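Local coordinates for genome polyprotein (Chicken sicinivirus JSY, PDB 6QWT) that is the 3Dpol part of the viral polyprotein, an RNA-dependent RNA polymerase that probably copies the viral RNA genome, at residues A[205-209]-A[329-333]; A[216-220]-A[381-386]; A[245-249]-A[304-310]. All blocks are in the same frame, centred on the assembly; numbering follows the deposited sequence.

Contact 1: residues A[205-209]-A[329-333]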
ATOM      1  N   GLY A 205       1.739  13.026  -7.570  1.00 23.16           N
ATOM      2  CA  GLY A 205       0.720  12.805  -6.563  1.00 18.93           C
ATOM      3  C   GLY A 205       0.847  11.503  -5.811  1.00 23.05           C
ATOM      4  O   GLY A 205      -0.129  11.052  -5.205  1.00 22.37           O
ATOM      5  N   SER A 206       2.027  10.886  -5.821  1.00 21.29           N
ATOM      6  CA  SER A 206       2.227   9.578  -5.217  1.00 23.26           C
ATOM      7  C   SER A 206       3.380   9.616  -4.224  1.00 21.60           C
ATOM      8  O   SER A 206       4.449  10.165  -4.514  1.00 20.38           O
ATOM      9  CB  SER A 206       2.503   8.517  -6.283  1.00 21.23           C
ATOM     10  OG  SER A 206       2.888   7.295  -5.685  1.00 21.52           O
ATOM     11  N   ALA A 207       3.159   9.014  -3.056  1.00 20.48           N
ATOM     12  CA  ALA A 207       4.182   8.878  -2.032  1.00 21.31           C
ATOM     13  C   ALA A 207       4.805   7.488  -2.010  1.00 26.80           C
ATOM     14  O   ALA A 207       5.609   7.196  -1.120  1.00 26.19           O
ATOM     15  CB  ALA A 207       3.598   9.208  -0.656  1.00 20.22           C
ATOM     16  N   VAL A 208       4.454   6.629  -2.970  1.00 23.34           N
ATOM     17  CA  VAL A 208       4.994   5.273  -3.000  1.00 27.52           C
ATOM     18  C   VAL A 208       6.501   5.324  -3.202  1.00 27.45           C
ATOM     19  O   VAL A 208       7.010   6.061  -4.057  1.00 27.08           O
ATOM     20  CB  VAL A 208       4.305   4.453  -4.100  1.00 28.47           C
ATOM     21  CG1 VAL A 208       4.976   3.095  -4.257  1.00 25.36           C
ATOM     22  CG2 VAL A 208       2.823   4.300  -3.790  1.00 28.81           C
ATOM     23  N   GLY A 209       7.225   4.533  -2.411  1.00 29.29           N
ATOM     24  CA  GLY A 209       8.671   4.541  -2.423  1.00 25.99           C
ATOM     25  C   GLY A 209       9.303   5.534  -1.475  1.00 25.45           C
ATOM     26  O   GLY A 209      10.532   5.679  -1.483  1.00 25.85           O
ATOM     27  N   ILE A 329      -1.990  16.889  -4.426  1.00 24.04           N
ATOM     28  CA  ILE A 329      -2.449  15.623  -3.870  1.00 23.54           C
ATOM     29  C   ILE A 329      -1.232  14.756  -3.579  1.00 21.41           C
ATOM     30  O   ILE A 329      -0.249  14.778  -4.329  1.00 22.18           O
ATOM     31  CB  ILE A 329      -3.430  14.910  -4.830  1.00 22.08           C
ATOM     32  CG1 ILE A 329      -4.727  15.715  -4.963  1.00 23.10           C
ATOM     33  CG2 ILE A 329      -3.739  13.499  -4.348  1.00 20.07           C
ATOM     34  CD1 ILE A 329      -5.692  15.178  -6.015  1.00 17.97           C
ATOM     35  N   LEU A 330      -1.280  14.020  -2.469  1.00 21.45           N
ATOM     36  CA  LEU A 330      -0.245  13.046  -2.133  1.00 21.62           C
ATOM     37  C   LEU A 330      -0.926  11.786  -1.621  1.00 23.91           C
ATOM     38  O   LEU A 330      -1.656  11.833  -0.628  1.00 22.08           O
ATOM     39  CB  LEU A 330       0.731  13.595  -1.090  1.00 24.92           C
ATOM     40  CG  LEU A 330       1.977  12.744  -0.824  1.00 26.18           C
ATOM     41  CD1 LEU A 330       2.895  12.715  -2.039  1.00 23.37           C
ATOM     42  CD2 LEU A 330       2.714  13.278   0.389  1.00 25.11           C
ATOM     43  N   CYS A 331      -0.679  10.668  -2.298  1.00 22.05           N
ATOM     44  CA  CYS A 331      -1.397   9.427  -2.067  1.00 24.36           C
ATOM     45  C   CYS A 331      -0.420   8.288  -1.817  1.00 25.31           C
ATOM     46  O   CYS A 331       0.654   8.222  -2.424  1.00 26.61           O
ATOM     47  CB  CYS A 331      -2.294   9.082  -3.270  1.00 25.27           C
ATOM     48  SG  CYS A 331      -3.750  10.131  -3.466  1.00 28.34           S
ATOM     49  N   TYR A 332      -0.810   7.390  -0.913  1.00 25.05           N
ATOM     50  CA  TYR A 332      -0.172   6.080  -0.765  1.00 28.56           C
ATOM     51  C   TYR A 332      -1.300   5.079  -0.535  1.00 27.81           C
ATOM     52  O   TYR A 332      -1.840   4.994   0.571  1.00 32.14           O
ATOM     53  CB  TYR A 332       0.841   6.050   0.377  1.00 27.91           C
ATOM     54  CG  TYR A 332       1.870   4.930   0.260  1.00 32.57           C
ATOM     55  CD1 TYR A 332       3.231   5.186   0.411  1.00 32.26           C
ATOM     56  CD2 TYR A 332       1.481   3.620  -0.005  1.00 35.18           C
ATOM     57  CE1 TYR A 332       4.170   4.168   0.301  1.00 34.28           C
ATOM     58  CE2 TYR A 332       2.410   2.600  -0.120  1.00 35.46           C
ATOM     59  CZ  TYR A 332       3.752   2.880   0.034  1.00 37.04           C
ATOM     60  OH  TYR A 332       4.674   1.866  -0.078  1.00 41.51           O
ATOM     61  N   GLY A 333      -1.645   4.323  -1.572  1.00 29.82           N
ATOM     62  CA  GLY A 333      -2.782   3.419  -1.468  1.00 36.60           C
ATOM     63  C   GLY A 333      -4.072   4.203  -1.325  1.00 35.42           C
ATOM     64  O   GLY A 333      -4.391   5.075  -2.139  1.00 34.90           O
TER
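Gly205 O is held by two N-H groups: Cys331 N lies 3.0 Å from it and makes a bent, weak hydrogen bond, while Asn309 ND2 of helix 298-316 supplies a second. The companion bond is shorter and far straighter, with Ala207 N donating to Cys331 O over 2.7 Å at 171°. Cys331 is thus bonded through both backbone polar atoms to the residues flanking Ser206, and this pairs Ser206 with Cys331 in a single beta bridge. A close CA-H...O approach of Gly205 CA to Ile329 O, 3.1 Å, extends the fit beyond the bridge. The loop 205-209 therefore lies along the outermost strand of the four-stranded palm sheet, 327-332, just where Tyr332 and Gly333 open the YGDD sequence of polymerase motif C. Tyr332 has CG roughly anti to the backbone N (chi1 -159°), which carries its ring over to Ala207 and Val208. There Val208 CG2 sits above the ring centre in a CH-pi contact, 4.0 Å from the centroid of Tyr332 and only 6° off the normal. Back along the strand, Leu330 turns one methyl onto the loop, CD1 reaching Ala207 CB at 3.8 Å, and Phe219 and Phe381 touch the same two side chains.

Contact 2: residues A[216-220]-A[381-386]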
ATOM      1  N   TRP A 216       9.515  13.194   4.843  1.00 19.68           N
ATOM      2  CA  TRP A 216       8.573  14.015   5.592  1.00 21.63           C
ATOM      3  C   TRP A 216       8.912  15.498   5.509  1.00 21.51           C
ATOM      4  O   TRP A 216       8.013  16.332   5.645  1.00 21.38           O
ATOM      5  CB  TRP A 216       8.517  13.552   7.050  1.00 19.15           C
ATOM      6  CG  TRP A 216       7.169  13.031   7.459  1.00 21.36           C
ATOM      7  CD1 TRP A 216       6.420  13.448   8.517  1.00 20.69           C
ATOM      8  CD2 TRP A 216       6.406  11.999   6.809  1.00 20.50           C
ATOM      9  NE1 TRP A 216       5.241  12.744   8.572  1.00 18.09           N
ATOM     10  CE2 TRP A 216       5.208  11.849   7.535  1.00 18.59           C
ATOM     11  CE3 TRP A 216       6.620  11.190   5.687  1.00 19.41           C
ATOM     12  CZ2 TRP A 216       4.226  10.924   7.176  1.00 19.87           C
ATOM     13  CZ3 TRP A 216       5.645  10.272   5.332  1.00 18.81           C
ATOM     14  CH2 TRP A 216       4.463  10.148   6.075  1.00 22.03           C
ATOM     15  N   THR A 217      10.187  15.848   5.260  1.00 21.64           N
ATOM     16  CA  THR A 217      10.538  17.262   5.118  1.00 21.06           C
ATOM     17  C   THR A 217      10.038  17.837   3.796  1.00 25.02           C
ATOM     18  O   THR A 217       9.309  18.845   3.818  1.00 24.72           O
ATOM     19  CB  THR A 217      12.047  17.453   5.316  1.00 23.34           C
ATOM     20  OG1 THR A 217      12.400  17.171   6.678  1.00 22.86           O
ATOM     21  CG2 THR A 217      12.463  18.883   4.974  1.00 20.32           C
ATOM     22  N   PRO A 218      10.370  17.273   2.625  1.00 22.08           N
ATOM     23  CA  PRO A 218       9.803  17.837   1.388  1.00 23.89           C
ATOM     24  C   PRO A 218       8.295  17.650   1.273  1.00 26.32           C
ATOM     25  O   PRO A 218       7.631  18.500   0.667  1.00 26.62           O
ATOM     26  CB  PRO A 218      10.560  17.092   0.276  1.00 21.83           C
ATOM     27  CG  PRO A 218      11.001  15.828   0.904  1.00 23.31           C
ATOM     28  CD  PRO A 218      11.316  16.178   2.327  1.00 22.19           C
ATOM     29  N   PHE A 219       7.734  16.569   1.827  1.00 21.65           N
ATOM     30  CA  PHE A 219       6.279  16.431   1.877  1.00 25.28           C
ATOM     31  C   PHE A 219       5.652  17.609   2.617  1.00 28.80           C
ATOM     32  O   PHE A 219       4.677  18.210   2.150  1.00 28.82           O
ATOM     33  CB  PHE A 219       5.887  15.116   2.563  1.00 23.48           C
ATOM     34  CG  PHE A 219       6.132  13.882   1.733  1.00 23.91           C
ATOM     35  CD1 PHE A 219       5.840  12.625   2.244  1.00 20.42           C
ATOM     36  CD2 PHE A 219       6.652  13.972   0.449  1.00 22.40           C
ATOM     37  CE1 PHE A 219       6.058  11.480   1.492  1.00 22.07           C
ATOM     38  CE2 PHE A 219       6.876  12.829  -0.307  1.00 22.80           C
ATOM     39  CZ  PHE A 219       6.579  11.583   0.215  1.00 21.86           C
ATOM     40  N   TYR A 220       6.208  17.943   3.783  1.00 24.70           N
ATOM     41  CA  TYR A 220       5.697  19.041   4.600  1.00 26.83           C
ATOM     42  C   TYR A 220       5.763  20.369   3.853  1.00 28.23           C
ATOM     43  O   TYR A 220       4.771  21.103   3.771  1.00 26.22           O
ATOM     44  CB  TYR A 220       6.501  19.102   5.900  1.00 23.62           C
ATOM     45  CG  TYR A 220       6.126  20.194   6.872  1.00 23.84           C
ATOM     46  CD1 TYR A 220       5.143  19.987   7.828  1.00 24.20           C
ATOM     47  CD2 TYR A 220       6.788  21.415   6.864  1.00 25.43           C
ATOM     48  CE1 TYR A 220       4.808  20.975   8.735  1.00 25.48           C
ATOM     49  CE2 TYR A 220       6.462  22.410   7.766  1.00 22.57           C
ATOM     50  CZ  TYR A 220       5.471  22.183   8.699  1.00 29.68           C
ATOM     51  OH  TYR A 220       5.138  23.166   9.603  1.00 32.97           O
ATOM     52  N   PHE A 381      -0.566  11.191   8.086  1.00 27.02           N
ATOM     53  CA  PHE A 381      -0.336  10.509   6.816  1.00 26.61           C
ATOM     54  C   PHE A 381       0.488   9.268   7.109  1.00 28.16           C
ATOM     55  O   PHE A 381       1.586   9.375   7.662  1.00 25.25           O
ATOM     56  CB  PHE A 381       0.387  11.423   5.818  1.00 18.95           C
ATOM     57  CG  PHE A 381       0.497  10.849   4.433  1.00 25.54           C
ATOM     58  CD1 PHE A 381      -0.624  10.357   3.780  1.00 25.24           C
ATOM     59  CD2 PHE A 381       1.720  10.804   3.781  1.00 21.20           C
ATOM     60  CE1 PHE A 381      -0.527   9.830   2.503  1.00 22.89           C
ATOM     61  CE2 PHE A 381       1.824  10.280   2.506  1.00 21.16           C
ATOM     62  CZ  PHE A 381       0.699   9.791   1.865  1.00 22.95           C
ATOM     63  N   LEU A 382      -0.041   8.099   6.746  1.00 24.72           N
ATOM     64  CA  LEU A 382       0.567   6.818   7.107  1.00 26.08           C
ATOM     65  C   LEU A 382       0.769   6.729   8.619  1.00 27.54           C
ATOM     66  O   LEU A 382       1.836   6.354   9.114  1.00 25.59           O
ATOM     67  CB  LEU A 382       1.885   6.600   6.359  1.00 26.19           C
ATOM     68  CG  LEU A 382       1.825   6.658   4.830  1.00 30.31           C
ATOM     69  CD1 LEU A 382       3.229   6.672   4.235  1.00 24.01           C
ATOM     70  CD2 LEU A 382       1.014   5.493   4.278  1.00 29.26           C
ATOM     71  N   LYS A 383      -0.278   7.110   9.355  1.00 25.29           N
ATOM     72  CA  LYS A 383      -0.316   7.074  10.817  1.00 28.56           C
ATOM     73  C   LYS A 383       0.702   8.012  11.467  1.00 29.43           C
ATOM     74  O   LYS A 383       1.019   7.855  12.651  1.00 26.95           O
ATOM     75  CB  LYS A 383      -0.120   5.646  11.343  1.00 31.09           C
ATOM     76  CG  LYS A 383      -1.233   4.673  10.957  1.00 33.25           C
ATOM     77  CD  LYS A 383      -0.999   3.295  11.572  1.00 43.22           C
ATOM     78  CE  LYS A 383      -2.213   2.817  12.361  1.00 54.71           C
ATOM     79  NZ  LYS A 383      -1.836   1.893  13.476  1.00 54.49           N
ATOM     80  N   ARG A 384       1.212   9.006  10.738  1.00 24.30           N
ATOM     81  CA  ARG A 384       2.265   9.875  11.251  1.00 22.86           C
ATOM     82  C   ARG A 384       1.867  11.341  11.149  1.00 25.14           C
ATOM     83  O   ARG A 384       1.332  11.780  10.127  1.00 25.00           O
ATOM     84  CB  ARG A 384       3.582   9.664  10.491  1.00 19.26           C
ATOM     85  CG  ARG A 384       4.154   8.256  10.584  1.00 22.26           C
ATOM     86  CD  ARG A 384       4.993   7.948   9.350  1.00 18.06           C
ATOM     87  NE  ARG A 384       5.936   6.852   9.559  1.00 19.98           N
ATOM     88  CZ  ARG A 384       5.680   5.579   9.267  1.00 22.09           C
ATOM     89  NH1 ARG A 384       4.502   5.236   8.760  1.00 21.69           N
ATOM     90  NH2 ARG A 384       6.600   4.648   9.480  1.00 19.72           N
ATOM     91  N   HIS A 385       2.147  12.096  12.210  1.00 23.62           N
ATOM     92  CA  HIS A 385       2.044  13.547  12.170  1.00 22.10           C
ATOM     93  C   HIS A 385       3.293  14.147  11.522  1.00 20.63           C
ATOM     94  O   HIS A 385       4.274  13.455  11.236  1.00 19.73           O
ATOM     95  CB  HIS A 385       1.867  14.119  13.578  1.00 25.19           C
ATOM     96  CG  HIS A 385       0.460  14.062  14.088  1.00 31.27           C
ATOM     97  ND1 HIS A 385      -0.002  13.035  14.884  1.00 30.09           N
ATOM     98  CD2 HIS A 385      -0.583  14.910  13.926  1.00 28.72           C
ATOM     99  CE1 HIS A 385      -1.270  13.250  15.185  1.00 28.34           C
ATOM    100  NE2 HIS A 385      -1.647  14.381  14.614  1.00 30.06           N
ATOM    101  N   PHE A 386       3.241  15.456  11.282  1.00 20.29           N
ATOM    102  CA  PHE A 386       4.382  16.241  10.817  1.00 21.24           C
ATOM    103  C   PHE A 386       4.750  17.207  11.938  1.00 25.41           C
ATOM    104  O   PHE A 386       3.976  18.117  12.256  1.00 30.21           O
ATOM    105  CB  PHE A 386       4.056  17.002   9.530  1.00 22.32           C
ATOM    106  CG  PHE A 386       3.697  16.119   8.359  1.00 24.29           C
ATOM    107  CD1 PHE A 386       2.441  15.535   8.266  1.00 21.66           C
ATOM    108  CD2 PHE A 386       4.608  15.892   7.340  1.00 21.94           C
ATOM    109  CE1 PHE A 386       2.108  14.730   7.191  1.00 21.93           C
ATOM    110  CE2 PHE A 386       4.282  15.087   6.260  1.00 21.53           C
ATOM    111  CZ  PHE A 386       3.027  14.505   6.186  1.00 18.26           C
TER
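Trp216 lays its five-membered ring over the Phe386 ring in an offset stack, planes 10° apart and centroids separated by 3.9 Å. Trp216 NE1 stands above the centre of the Phe386 ring. The third aromatic member, Phe381, meets the far end of the indole, with Phe381 CD2 3.6 Å from Trp216 CH2; the centroids of the Phe381 ring and the indole six-membered ring are 5.9 Å apart, so the rings mostly miss each other.

One polar bond joins the segments. Trp216 NE1 donates to His385 O over 2.9 Å at 140°; the oxygen lies close to the indole plane, yet the nitrogen stands well above the carbonyl plane. Phe381 O also lies at the indole edge, 3.1 Å from Trp216 CZ2. Within the turn, Arg384 NH1 bonds back to Leu382 O.

Apolar contacts fill in around the rings. Arg384 CB packs 3.6 Å from Trp216 CZ2, and Tyr220 CD1 touches Phe386 CB at 3.6 Å.

Phe381 to Arg384, a type I' turn, spells the FLKR of picornaviral motif E. Phe381 and Leu382 lie between Trp216 of helix 212-222 and the palm strands 327-332 and 335-340. Strand 396-400 pairs with strand 384-388, Arg384 on Ile400 and Phe386 on Ile396, while Trp216 reaches Pro398.

Contact 3: residues A[245-249]-A[304-310]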
ATOM      1  N   VAL A 245     -11.922   3.436 -14.303  1.00 19.95           N
ATOM      2  CA  VAL A 245     -10.753   4.253 -13.981  1.00 20.37           C
ATOM      3  C   VAL A 245      -9.473   3.554 -14.428  1.00 23.98           C
ATOM      4  O   VAL A 245      -8.601   4.163 -15.063  1.00 19.34           O
ATOM      5  CB  VAL A 245     -10.723   4.586 -12.478  1.00 21.11           C
ATOM      6  CG1 VAL A 245      -9.505   5.436 -12.150  1.00 20.67           C
ATOM      7  CG2 VAL A 245     -11.997   5.306 -12.065  1.00 18.97           C
ATOM      8  N   PHE A 246      -9.341   2.263 -14.106  1.00 22.41           N
ATOM      9  CA  PHE A 246      -8.177   1.497 -14.550  1.00 22.93           C
ATOM     10  C   PHE A 246      -8.096   1.446 -16.070  1.00 22.45           C
ATOM     11  O   PHE A 246      -7.010   1.573 -16.647  1.00 20.60           O
ATOM     12  CB  PHE A 246      -8.232   0.077 -13.984  1.00 24.44           C
ATOM     13  CG  PHE A 246      -7.614  -0.062 -12.628  1.00 23.59           C
ATOM     14  CD1 PHE A 246      -6.276   0.230 -12.431  1.00 23.40           C
ATOM     15  CD2 PHE A 246      -8.369  -0.491 -11.549  1.00 28.56           C
ATOM     16  CE1 PHE A 246      -5.700   0.102 -11.180  1.00 27.21           C
ATOM     17  CE2 PHE A 246      -7.798  -0.625 -10.296  1.00 29.95           C
ATOM     18  CZ  PHE A 246      -6.463  -0.326 -10.111  1.00 26.42           C
ATOM     19  N   LYS A 247      -9.238   1.243 -16.732  1.00 20.88           N
ATOM     20  CA  LYS A 247      -9.255   1.174 -18.189  1.00 24.63           C
ATOM     21  C   LYS A 247      -8.754   2.474 -18.811  1.00 24.46           C
ATOM     22  O   LYS A 247      -7.951   2.453 -19.751  1.00 22.67           O
ATOM     23  CB  LYS A 247     -10.668   0.846 -18.674  1.00 25.50           C
ATOM     24  CG  LYS A 247     -10.760   0.461 -20.138  1.00 32.03           C
ATOM     25  CD  LYS A 247     -12.192   0.582 -20.649  1.00 38.60           C
ATOM     26  CE  LYS A 247     -12.397   1.881 -21.422  1.00 45.34           C
ATOM     27  NZ  LYS A 247     -13.753   2.470 -21.218  1.00 50.48           N
ATOM     28  N   LEU A 248      -9.211   3.616 -18.294  1.00 20.60           N
ATOM     29  CA  LEU A 248      -8.762   4.896 -18.832  1.00 21.30           C
ATOM     30  C   LEU A 248      -7.278   5.120 -18.566  1.00 20.62           C
ATOM     31  O   LEU A 248      -6.564   5.665 -19.416  1.00 19.77           O
ATOM     32  CB  LEU A 248      -9.598   6.032 -18.245  1.00 18.98           C
ATOM     33  CG  LEU A 248     -11.058   6.018 -18.706  1.00 25.25           C
ATOM     34  CD1 LEU A 248     -11.903   7.023 -17.938  1.00 22.46           C
ATOM     35  CD2 LEU A 248     -11.137   6.267 -20.202  1.00 21.53           C
ATOM     36  N   ILE A 249      -6.792   4.700 -17.397  1.00 18.20           N
ATOM     37  CA  ILE A 249      -5.369   4.821 -17.102  1.00 19.15           C
ATOM     38  C   ILE A 249      -4.555   3.956 -18.054  1.00 21.56           C
ATOM     39  O   ILE A 249      -3.484   4.357 -18.523  1.00 21.01           O
ATOM     40  CB  ILE A 249      -5.099   4.456 -15.630  1.00 20.33           C
ATOM     41  CG1 ILE A 249      -5.645   5.546 -14.707  1.00 19.47           C
ATOM     42  CG2 ILE A 249      -3.609   4.241 -15.388  1.00 22.97           C
ATOM     43  CD1 ILE A 249      -5.625   5.166 -13.248  1.00 19.89           C
ATOM     44  N   ASN A 304      -2.605   2.272  -7.924  1.00 25.77           N
ATOM     45  CA  ASN A 304      -3.627   2.724  -6.984  1.00 27.85           C
ATOM     46  C   ASN A 304      -3.492   4.214  -6.698  1.00 25.77           C
ATOM     47  O   ASN A 304      -4.500   4.922  -6.583  1.00 21.29           O
ATOM     48  CB  ASN A 304      -3.543   1.931  -5.681  1.00 31.98           C
ATOM     49  CG  ASN A 304      -4.486   0.745  -5.662  1.00 41.18           C
ATOM     50  OD1 ASN A 304      -4.693   0.082  -6.681  1.00 40.37           O
ATOM     51  ND2 ASN A 304      -5.062   0.470  -4.499  1.00 42.96           N
ATOM     52  N   SER A 305      -2.253   4.698  -6.558  1.00 24.74           N
ATOM     53  CA  SER A 305      -2.018   6.130  -6.378  1.00 25.27           C
ATOM     54  C   SER A 305      -2.617   6.925  -7.525  1.00 18.97           C
ATOM     55  O   SER A 305      -3.311   7.926  -7.311  1.00 21.60           O
ATOM     56  CB  SER A 305      -0.520   6.416  -6.276  1.00 24.99           C
ATOM     57  OG  SER A 305       0.019   5.928  -5.065  1.00 28.02           O
ATOM     58  N   MET A 306      -2.345   6.497  -8.758  1.00 18.92           N
ATOM     59  CA  MET A 306      -2.911   7.178  -9.913  1.00 21.62           C
ATOM     60  C   MET A 306      -4.432   7.124  -9.885  1.00 19.59           C
ATOM     61  O   MET A 306      -5.094   8.140 -10.113  1.00 21.63           O
ATOM     62  CB  MET A 306      -2.349   6.573 -11.200  1.00 21.17           C
ATOM     63  CG  MET A 306      -0.827   6.600 -11.237  1.00 25.11           C
ATOM     64  SD  MET A 306      -0.082   5.902 -12.724  1.00 35.79           S
ATOM     65  CE  MET A 306      -0.879   6.850 -13.982  1.00 23.88           C
ATOM     66  N   VAL A 307      -5.002   5.957  -9.566  1.00 20.38           N
ATOM     67  CA  VAL A 307      -6.455   5.837  -9.433  1.00 20.56           C
ATOM     68  C   VAL A 307      -6.978   6.834  -8.407  1.00 18.13           C
ATOM     69  O   VAL A 307      -7.970   7.536  -8.638  1.00 19.06           O
ATOM     70  CB  VAL A 307      -6.844   4.396  -9.054  1.00 21.44           C
ATOM     71  CG1 VAL A 307      -8.291   4.346  -8.564  1.00 18.93           C
ATOM     72  CG2 VAL A 307      -6.638   3.459 -10.226  1.00 20.71           C
ATOM     73  N   ASN A 308      -6.319   6.904  -7.252  1.00 23.58           N
ATOM     74  CA  ASN A 308      -6.754   7.818  -6.204  1.00 22.40           C
ATOM     75  C   ASN A 308      -6.675   9.270  -6.666  1.00 22.33           C
ATOM     76  O   ASN A 308      -7.602  10.053  -6.433  1.00 22.36           O
ATOM     77  CB  ASN A 308      -5.904   7.593  -4.958  1.00 24.97           C
ATOM     78  CG  ASN A 308      -6.642   7.912  -3.687  1.00 28.22           C
ATOM     79  OD1 ASN A 308      -7.624   8.653  -3.695  1.00 26.72           O
ATOM     80  ND2 ASN A 308      -6.201   7.317  -2.585  1.00 28.68           N
ATOM     81  N   ASN A 309      -5.571   9.648  -7.319  1.00 21.93           N
ATOM     82  CA  ASN A 309      -5.438  11.010  -7.830  1.00 22.04           C
ATOM     83  C   ASN A 309      -6.563  11.336  -8.804  1.00 23.44           C
ATOM     84  O   ASN A 309      -7.208  12.386  -8.698  1.00 17.30           O
ATOM     85  CB  ASN A 309      -4.077  11.191  -8.506  1.00 16.27           C
ATOM     86  CG  ASN A 309      -2.995  11.664  -7.545  1.00 24.52           C
ATOM     87  OD1 ASN A 309      -2.574  12.824  -7.581  1.00 19.22           O
ATOM     88  ND2 ASN A 309      -2.529  10.760  -6.690  1.00 24.10           N
ATOM     89  N   ILE A 310      -6.818  10.431  -9.759  1.00 18.59           N
ATOM     90  CA  ILE A 310      -7.855  10.660 -10.765  1.00 21.47           C
ATOM     91  C   ILE A 310      -9.219  10.810 -10.102  1.00 22.86           C
ATOM     92  O   ILE A 310      -9.998  11.713 -10.433  1.00 22.08           O
ATOM     93  CB  ILE A 310      -7.863   9.515 -11.796  1.00 21.47           C
ATOM     94  CG1 ILE A 310      -6.481   9.340 -12.430  1.00 20.84           C
ATOM     95  CG2 ILE A 310      -8.933   9.748 -12.850  1.00 17.21           C
ATOM     96  CD1 ILE A 310      -6.250  10.148 -13.648  1.00 24.49           C
TER
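Ile249 and Val307 bury more surface than any other residues here, and they meet directly, Ile249 CD1 lying 3.6 Å from Val307 CG2. Ile249 reaches that far because its chain is extended at chi2 (171°), which sends CD1 across the gap between helices whose local axes come no closer than 10.2 Å. Its other branch turns elsewhere: Ile249 CG2 touches Met306 CE at 4.0 Å, where the bend of the methionine at chi3 brings its terminal methyl.

Both methyls of Val307 are engaged. Val307 CG2, besides meeting Ile249, sits over one face of Phe246 in a CH-pi contact, 3.9 Å from the ring centroid and 20° off the normal, displaced toward the rim on the side of Phe246 CE1. Val307 CG1 turns to Val245 CG1 (3.9 Å), which also lies near Val307 CG2. Val245, Phe246 and Ile249 thus all bear on Val307 from the side of helix 243-256, the nearest pair of CA atoms being those of Val245 and Val307 at 6.5 Å. At the edge of the Phe246 ring, near its plane, lies Asn304 OD1, 3.9 Å from Phe246 CZ; this oxygen also has a weak bond from Asn293 ND2.

All seven participants are buried. The steep 107° crossing sets helix 243-256, which comes after the motif A strand 230-235 and the short helix 237-240, against the long motif B helix 298-316, a pairing that belongs to the palm of picornaviral polymerases.

Overall arrangement
Contact 1 lies between the other two, 11 Å from contact 2 and 12 Å from contact 3 between centres, whereas contacts 2 and 3 are 23 Å apart and do not touch. Strand 327-332 carries one side of contact 1, and its Leu330 packs on Phe219 and Phe381 of contact 2. From contact 3, the amides of Asn308 and Asn309 probably bond to Gly333 O, just after the strand, and to the loop 205-209. Along the chain the segments of contacts 1 and 2 alternate, and contact 3 is nested inside both loops. Contact 1 thus links motif E on one side with the motif B helix on the other, next to the YGDD turn of the polymerase palm.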